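Local coordinates for protein similar to yteR (Bacilus subtilis) (Clostridium acetobutylicum, PDB 4WU0) that is a family 105 glycoside hydrolase that probably breaks down unsaturated rhamnogalacturonan fragments derived from pectin, at residues W23-A35 and I74-L86. Residues are numbered along the deposited sequence; the frame is centred on the assembly and turned at random.
Sequences WGYEYGLTLDGIA and IDHLNNGKILITL
N79 lies over one face of the W23 indole. Its CB makes a CH-pi contact 3.7 Å from the centroid of the W23 six-membered ring, and its amide is nearly perpendicular to the ring (88°). N79 ND2 donates to G24 O (3.0 Å) from above the carbonyl plane, while Y27 N reaches the same oxygen from the opposite face. N79 OD1 takes a weak bond from G28 N. With chi1 at -179° the W23 side chain swings opposite the backbone N, toward the 74-86 segment. W23 NE1 donates to a lone pair of H76 O (2.8 Å), and the indole edge meets the H76 ring face in a T-shaped pair. N78 ND2 donates to Y25 O (3.0 Å), which also accepts from L29 N. Helices 25-41 and 80-90 pack in the (alpha/alpha)6 barrel of this six-hairpin glycosidase clan. The axes of their 25-35 and 80-86 parts come within 8.7 Å and cross at 37°. I82 is a knob among G28, L31, D32 and A35. One water joins D32 OD2 to N78 O and I82 N, another joins it to N78 ND2, and a third joins D32 OD1 to T85 OG1. K81 NZ holds N78 OD1 (2.8 Å) and also bonds Y133 O. F57 and Y67 pack against W23.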
ATOM      1  N   TRP A  23      -0.712   7.615 -14.638  1.00 15.31           N
ATOM      2  CA  TRP A  23      -1.719   6.959 -13.806  1.00 14.72           C
ATOM      3  C   TRP A  23      -0.988   6.113 -12.773  1.00 15.63           C
ATOM      4  O   TRP A  23      -0.834   4.898 -12.922  1.00 21.24           O
ATOM      5  CB  TRP A  23      -2.635   6.122 -14.696  1.00 15.02           C
ATOM      6  CG  TRP A  23      -3.758   5.378 -14.055  1.00 14.84           C
ATOM      7  CD1 TRP A  23      -3.892   4.021 -13.979  1.00 15.75           C
ATOM      8  CD2 TRP A  23      -4.944   5.931 -13.457  1.00 14.70           C
ATOM      9  NE1 TRP A  23      -5.083   3.695 -13.362  1.00 15.94           N
ATOM     10  CE2 TRP A  23      -5.748   4.846 -13.042  1.00 14.77           C
ATOM     11  CE3 TRP A  23      -5.402   7.233 -13.237  1.00 14.66           C
ATOM     12  CZ2 TRP A  23      -6.985   5.024 -12.406  1.00 16.34           C
ATOM     13  CZ3 TRP A  23      -6.617   7.410 -12.595  1.00 15.73           C
ATOM     14  CH2 TRP A  23      -7.402   6.299 -12.186  1.00 16.07           C
ATOM     15  N   GLY A  24      -0.488   6.788 -11.753  1.00 13.28           N
ATOM     16  CA  GLY A  24       0.328   6.166 -10.739  1.00 12.84           C
ATOM     17  C   GLY A  24      -0.430   5.816  -9.480  1.00 14.06           C
ATOM     18  O   GLY A  24      -1.109   6.659  -8.925  1.00 13.38           O
ATOM     19  N   TYR A  25      -0.305   4.566  -9.048  1.00 12.86           N
ATOM     20  CA  TYR A  25      -0.980   4.086  -7.838  1.00 12.10           C
ATOM     21  C   TYR A  25      -0.691   4.941  -6.623  1.00 12.53           C
ATOM     22  O   TYR A  25      -1.551   5.079  -5.748  1.00 12.09           O
ATOM     23  CB  TYR A  25      -0.557   2.636  -7.522  1.00 12.38           C
ATOM     24  CG  TYR A  25       0.914   2.454  -7.175  1.00 12.43           C
ATOM     25  CD1 TYR A  25       1.830   2.079  -8.140  1.00 13.46           C
ATOM     26  CD2 TYR A  25       1.374   2.640  -5.885  1.00 12.19           C
ATOM     27  CE1 TYR A  25       3.173   1.892  -7.829  1.00 13.32           C
ATOM     28  CE2 TYR A  25       2.731   2.486  -5.569  1.00 12.41           C
ATOM     29  CZ  TYR A  25       3.617   2.099  -6.542  1.00 15.03           C
ATOM     30  OH  TYR A  25       4.956   1.917  -6.226  1.00 15.03           O
ATOM     31  N   GLU A  26       0.501   5.529  -6.559  1.00 13.32           N
ATOM     32  CA  GLU A  26       0.891   6.275  -5.373  1.00 13.11           C
ATOM     33  C   GLU A  26       0.167   7.609  -5.294  1.00 13.41           C
ATOM     34  O   GLU A  26       0.108   8.230  -4.239  1.00 12.92           O
ATOM     35  CB  GLU A  26       2.426   6.451  -5.306  1.00 11.81           C
ATOM     36  CG  GLU A  26       3.059   7.332  -6.363  1.00 13.31           C
ATOM     37  CD  GLU A  26       3.451   6.604  -7.640  1.00 18.89           C
ATOM     38  OE1 GLU A  26       2.770   5.636  -8.037  1.00 17.21           O
ATOM     39  OE2 GLU A  26       4.465   7.014  -8.262  1.00 18.51           O
ATOM     40  N   TYR A  27      -0.388   8.064  -6.414  1.00 11.60           N
ATOM     41  CA  TYR A  27      -1.118   9.317  -6.434  1.00 11.35           C
ATOM     42  C   TYR A  27      -2.506   9.139  -5.810  1.00 13.75           C
ATOM     43  O   TYR A  27      -2.916   9.931  -4.965  1.00 14.14           O
ATOM     44  CB  TYR A  27      -1.189   9.852  -7.872  1.00 11.82           C
ATOM     45  CG  TYR A  27       0.167  10.109  -8.501  1.00 14.36           C
ATOM     46  CD1 TYR A  27       1.292  10.319  -7.722  1.00 14.72           C
ATOM     47  CD2 TYR A  27       0.311  10.161  -9.882  1.00 14.19           C
ATOM     48  CE1 TYR A  27       2.539  10.580  -8.312  1.00 15.01           C
ATOM     49  CE2 TYR A  27       1.537  10.391 -10.479  1.00 13.31           C
ATOM     50  CZ  TYR A  27       2.645  10.627  -9.674  1.00 14.37           C
ATOM     51  OH  TYR A  27       3.868  10.870 -10.248  1.00 16.07           O
ATOM     52  N   GLY A  28      -3.215   8.071  -6.170  1.00 13.51           N
ATOM     53  CA  GLY A  28      -4.462   7.749  -5.489  1.00 13.38           C
ATOM     54  C   GLY A  28      -4.245   7.506  -4.002  1.00 14.38           C
ATOM     55  O   GLY A  28      -5.069   7.885  -3.167  1.00 13.93           O
ATOM     56  N   LEU A  29      -3.144   6.846  -3.672  1.00 13.83           N
ATOM     57  CA  LEU A  29      -2.792   6.587  -2.275  1.00 11.37           C
ATOM     58  C   LEU A  29      -2.660   7.899  -1.467  1.00 11.05           C
ATOM     59  O   LEU A  29      -3.161   8.014  -0.344  1.00 13.33           O
ATOM     60  CB  LEU A  29      -1.485   5.808  -2.223  1.00 12.89           C
ATOM     61  CG  LEU A  29      -0.780   5.596  -0.894  1.00 15.14           C
ATOM     62  CD1 LEU A  29      -1.623   4.846   0.122  1.00 15.89           C
ATOM     63  CD2 LEU A  29       0.519   4.847  -1.152  1.00 16.95           C
ATOM     64  N   THR A  30      -1.982   8.877  -2.051  1.00 12.34           N
ATOM     65  CA  THR A  30      -1.790  10.166  -1.401  1.00 12.41           C
ATOM     66  C   THR A  30      -3.135  10.879  -1.282  1.00 11.61           C
ATOM     67  O   THR A  30      -3.446  11.479  -0.254  1.00 13.83           O
ATOM     68  CB  THR A  30      -0.758  11.005  -2.167  1.00 13.60           C
ATOM     69  OG1 THR A  30       0.521  10.367  -2.074  1.00 15.51           O
ATOM     70  CG2 THR A  30      -0.645  12.410  -1.604  1.00 12.56           C
ATOM     71  N   LEU A  31      -3.952  10.806  -2.332  1.00 11.24           N
ATOM     72  CA  LEU A  31      -5.261  11.401  -2.269  1.00 12.26           C
ATOM     73  C   LEU A  31      -6.167  10.728  -1.227  1.00 12.32           C
ATOM     74  O   LEU A  31      -7.004  11.399  -0.603  1.00 14.72           O
ATOM     75  CB  LEU A  31      -5.942  11.390  -3.647  1.00 14.71           C
ATOM     76  CG  LEU A  31      -5.265  12.253  -4.708  1.00 15.57           C
ATOM     77  CD1 LEU A  31      -6.024  12.133  -6.029  1.00 17.14           C
ATOM     78  CD2 LEU A  31      -5.178  13.716  -4.289  1.00 15.66           C
ATOM     79  N   ASP A  32      -6.012   9.412  -1.056  1.00 13.08           N
ATOM     80  CA  ASP A  32      -6.757   8.672  -0.039  1.00 13.78           C
ATOM     81  C   ASP A  32      -6.406   9.231   1.359  1.00 15.58           C
ATOM     82  O   ASP A  32      -7.254   9.298   2.239  1.00 14.04           O
ATOM     83  CB  ASP A  32      -6.425   7.164  -0.110  1.00 13.78           C
ATOM     84  CG  ASP A  32      -7.047   6.442  -1.331  1.00 19.48           C
ATOM     85  OD1 ASP A  32      -8.080   6.906  -1.844  1.00 19.46           O
ATOM     86  OD2 ASP A  32      -6.527   5.374  -1.772  1.00 17.89           O
ATOM     87  N   GLY A  33      -5.143   9.608   1.563  1.00 14.33           N
ATOM     88  CA  GLY A  33      -4.741  10.257   2.800  1.00 13.45           C
ATOM     89  C   GLY A  33      -5.361  11.639   2.941  1.00 14.42           C
ATOM     90  O   GLY A  33      -5.840  12.023   4.007  1.00 14.42           O
ATOM     91  N   ILE A  34      -5.356  12.405   1.861  1.00 14.46           N
ATOM     92  CA  ILE A  34      -5.953  13.738   1.883  1.00 14.67           C
ATOM     93  C   ILE A  34      -7.466  13.641   2.140  1.00 13.30           C
ATOM     94  O   ILE A  34      -8.062  14.500   2.776  1.00 15.41           O
ATOM     95  CB  ILE A  34      -5.599  14.533   0.606  1.00 14.71           C
ATOM     96  CG1 ILE A  34      -4.088  14.815   0.602  1.00 15.75           C
ATOM     97  CG2 ILE A  34      -6.381  15.847   0.558  1.00 18.53           C
ATOM     98  CD1 ILE A  34      -3.564  15.447  -0.661  1.00 18.67           C
ATOM     99  N   ALA A  35      -8.088  12.572   1.662  1.00 13.05           N
ATOM    100  CA  ALA A  35      -9.513  12.392   1.880  1.00 13.61           C
ATOM    101  C   ALA A  35      -9.838  12.232   3.364  1.00 13.79           C
ATOM    102  O   ALA A  35     -10.909  12.645   3.803  1.00 15.78           O
ATOM    103  CB  ALA A  35     -10.053  11.227   1.080  1.00 15.93           C
ATOM    104  N   ILE A  74      -1.516  -4.698 -12.472  1.00 13.04           N
ATOM    105  CA  ILE A  74      -2.331  -4.638 -11.268  1.00 13.35           C
ATOM    106  C   ILE A  74      -2.242  -3.268 -10.573  1.00 13.81           C
ATOM    107  O   ILE A  74      -3.206  -2.851  -9.912  1.00 13.78           O
ATOM    108  CB  ILE A  74      -1.999  -5.795 -10.279  1.00 16.00           C
ATOM    109  CG1 ILE A  74      -3.182  -6.113  -9.372  1.00 17.67           C
ATOM    110  CG2 ILE A  74      -0.760  -5.492  -9.451  1.00 16.39           C
ATOM    111  CD1 ILE A  74      -4.275  -6.867 -10.057  1.00 20.96           C
ATOM    112  N   ASP A  75      -1.120  -2.581 -10.738  1.00 13.92           N
ATOM    113  CA  ASP A  75      -0.917  -1.248 -10.140  1.00 13.00           C
ATOM    114  C   ASP A  75      -1.987  -0.287 -10.588  1.00 14.05           C
ATOM    115  O   ASP A  75      -2.350   0.632  -9.841  1.00 15.15           O
ATOM    116  CB  ASP A  75       0.427  -0.611 -10.503  1.00 15.09           C
ATOM    117  CG  ASP A  75       1.606  -1.279  -9.858  1.00 18.74           C
ATOM    118  OD1 ASP A  75       1.439  -2.017  -8.873  1.00 18.73           O
ATOM    119  OD2 ASP A  75       2.726  -1.065 -10.346  1.00 17.63           O
ATOM    120  N   HIS A  76      -2.471  -0.468 -11.816  1.00 14.55           N
ATOM    121  CA  HIS A  76      -3.445   0.449 -12.406  1.00 13.99           C
ATOM    122  C   HIS A  76      -4.826   0.403 -11.767  1.00 14.16           C
ATOM    123  O   HIS A  76      -5.657   1.257 -12.068  1.00 15.31           O
ATOM    124  CB  HIS A  76      -3.593   0.167 -13.897  1.00 15.55           C
ATOM    125  CG  HIS A  76      -2.465   0.689 -14.710  1.00 17.08           C
ATOM    126  ND1 HIS A  76      -1.381   1.323 -14.146  1.00 21.82           N
ATOM    127  CD2 HIS A  76      -2.252   0.700 -16.045  1.00 21.25           C
ATOM    128  CE1 HIS A  76      -0.547   1.697 -15.101  1.00 26.89           C
ATOM    129  NE2 HIS A  76      -1.054   1.333 -16.259  1.00 29.46           N
ATOM    130  N   LEU A  77      -5.077  -0.555 -10.875  1.00 12.08           N
ATOM    131  CA  LEU A  77      -6.344  -0.622 -10.150  1.00 11.24           C
ATOM    132  C   LEU A  77      -6.379   0.229  -8.884  1.00 12.10           C
ATOM    133  O   LEU A  77      -7.448   0.566  -8.392  1.00 13.01           O
ATOM    134  CB  LEU A  77      -6.698  -2.071  -9.807  1.00 12.24           C
ATOM    135  CG  LEU A  77      -6.833  -2.972 -11.031  1.00 14.10           C
ATOM    136  CD1 LEU A  77      -7.205  -4.369 -10.578  1.00 17.73           C
ATOM    137  CD2 LEU A  77      -7.858  -2.461 -12.036  1.00 19.51           C
ATOM    138  N   ASN A  78      -5.222   0.566  -8.338  1.00 12.02           N
ATOM    139  CA  ASN A  78      -5.225   1.197  -7.027  1.00 12.95           C
ATOM    140  C   ASN A  78      -6.008   2.509  -6.977  1.00 13.46           C
ATOM    141  O   ASN A  78      -6.668   2.803  -5.990  1.00 12.84           O
ATOM    142  CB  ASN A  78      -3.830   1.476  -6.525  1.00 11.79           C
ATOM    143  CG  ASN A  78      -3.838   1.792  -5.040  1.00 12.14           C
ATOM    144  OD1 ASN A  78      -4.259   0.967  -4.240  1.00 13.64           O
ATOM    145  ND2 ASN A  78      -3.444   2.994  -4.671  1.00 13.56           N
ATOM    146  N   ASN A  79      -5.908   3.297  -8.039  1.00 13.64           N
ATOM    147  CA  ASN A  79      -6.545   4.606  -8.082  1.00 12.64           C
ATOM    148  C   ASN A  79      -8.075   4.509  -8.176  1.00 15.47           C
ATOM    149  O   ASN A  79      -8.766   5.496  -8.037  1.00 14.27           O
ATOM    150  CB  ASN A  79      -5.965   5.440  -9.220  1.00 13.07           C
ATOM    151  CG  ASN A  79      -4.558   5.904  -8.955  1.00 14.15           C
ATOM    152  OD1 ASN A  79      -4.052   5.835  -7.833  1.00 14.11           O
ATOM    153  ND2 ASN A  79      -3.909   6.404  -9.991  1.00 15.81           N
ATOM    154  N   GLY A  80      -8.605   3.303  -8.360  1.00 13.79           N
ATOM    155  CA  GLY A  80     -10.025   3.110  -8.223  1.00 13.19           C
ATOM    156  C   GLY A  80     -10.546   3.390  -6.816  1.00 12.17           C
ATOM    157  O   GLY A  80     -11.714   3.718  -6.628  1.00 14.93           O
ATOM    158  N   LYS A  81      -9.706   3.225  -5.804  1.00 11.99           N
ATOM    159  CA  LYS A  81     -10.140   3.476  -4.437  1.00 12.36           C
ATOM    160  C   LYS A  81     -10.548   4.928  -4.243  1.00 12.62           C
ATOM    161  O   LYS A  81     -11.623   5.197  -3.706  1.00 13.40           O
ATOM    162  CB  LYS A  81      -9.055   3.102  -3.449  1.00 14.03           C
ATOM    163  CG  LYS A  81      -8.646   1.646  -3.520  1.00 13.07           C
ATOM    164  CD  LYS A  81      -7.367   1.446  -2.755  1.00 12.41           C
ATOM    165  CE  LYS A  81      -6.899   0.012  -2.774  1.00 13.52           C
ATOM    166  NZ  LYS A  81      -5.620  -0.107  -1.999  1.00 12.34           N
ATOM    167  N   ILE A  82      -9.708   5.881  -4.662  1.00 12.81           N
ATOM    168  CA  ILE A  82     -10.136   7.277  -4.563  1.00 13.59           C
ATOM    169  C   ILE A  82     -11.371   7.559  -5.419  1.00 13.75           C
ATOM    170  O   ILE A  82     -12.186   8.415  -5.062  1.00 14.67           O
ATOM    171  CB  ILE A  82      -8.986   8.278  -4.833  1.00 13.96           C
ATOM    172  CG1 ILE A  82      -9.379   9.703  -4.402  1.00 13.65           C
ATOM    173  CG2 ILE A  82      -8.521   8.244  -6.259  1.00 15.02           C
ATOM    174  CD1 ILE A  82      -9.482   9.920  -2.880  1.00 16.44           C
ATOM    175  N   LEU A  83     -11.517   6.873  -6.552  1.00 13.70           N
ATOM    176  CA  LEU A  83     -12.712   7.049  -7.370  1.00 16.28           C
ATOM    177  C   LEU A  83     -13.991   6.620  -6.638  1.00 13.56           C
ATOM    178  O   LEU A  83     -15.035   7.262  -6.796  1.00 15.06           O
ATOM    179  CB  LEU A  83     -12.595   6.310  -8.700  1.00 13.78           C
ATOM    180  CG  LEU A  83     -11.511   6.800  -9.665  1.00 14.86           C
ATOM    181  CD1 LEU A  83     -11.490   5.906 -10.910  1.00 19.66           C
ATOM    182  CD2 LEU A  83     -11.760   8.236 -10.063  1.00 19.45           C
ATOM    183  N   ILE A  84     -13.916   5.556  -5.836  1.00 14.72           N
ATOM    184  CA  ILE A  84     -15.047   5.166  -5.001  1.00 13.82           C
ATOM    185  C   ILE A  84     -15.403   6.290  -4.052  1.00 14.33           C
ATOM    186  O   ILE A  84     -16.581   6.644  -3.894  1.00 16.66           O
ATOM    187  CB  ILE A  84     -14.786   3.844  -4.256  1.00 13.58           C
ATOM    188  CG1 ILE A  84     -14.649   2.715  -5.269  1.00 14.82           C
ATOM    189  CG2 ILE A  84     -15.923   3.518  -3.279  1.00 15.97           C
ATOM    190  CD1 ILE A  84     -14.148   1.405  -4.684  1.00 17.56           C
ATOM    191  N   THR A  85     -14.384   6.850  -3.409  1.00 14.85           N
ATOM    192  CA  THR A  85     -14.589   7.929  -2.462  1.00 14.65           C
ATOM    193  C   THR A  85     -15.232   9.130  -3.150  1.00 16.63           C
ATOM    194  O   THR A  85     -16.186   9.719  -2.634  1.00 18.65           O
ATOM    195  CB  THR A  85     -13.244   8.290  -1.834  1.00 16.36           C
ATOM    196  OG1 THR A  85     -12.783   7.154  -1.087  1.00 18.79           O
ATOM    197  CG2 THR A  85     -13.351   9.513  -0.930  1.00 21.50           C
ATOM    198  N   LEU A  86     -14.740   9.474  -4.327  1.00 15.70           N
ATOM    199  CA  LEU A  86     -15.286  10.618  -5.049  1.00 16.11           C
ATOM    200  C   LEU A  86     -16.711  10.357  -5.518  1.00 19.05           C
ATOM    201  O   LEU A  86     -17.542  11.270  -5.503  1.00 19.49           O
ATOM    202  CB  LEU A  86     -14.415  10.988  -6.241  1.00 16.33           C
ATOM    203  CG  LEU A  86     -13.111  11.714  -5.927  1.00 16.39           C
ATOM    204  CD1 LEU A  86     -12.178  11.701  -7.125  1.00 21.00           C
ATOM    205  CD2 LEU A  86     -13.394  13.143  -5.487  1.00 21.52           C
TER
HETATM  206  O   HOH W   1      -0.256   2.687 -11.417  1.00 21.36           O
HETATM  207  O   HOH W   2      -6.788   5.400  -4.684  1.00 13.42           O
HETATM  208  O   HOH W   3      -4.495   3.624  -1.862  1.00 14.00           O
HETATM  209  O   HOH W   4     -10.240   6.901  -0.359  1.00 23.31           O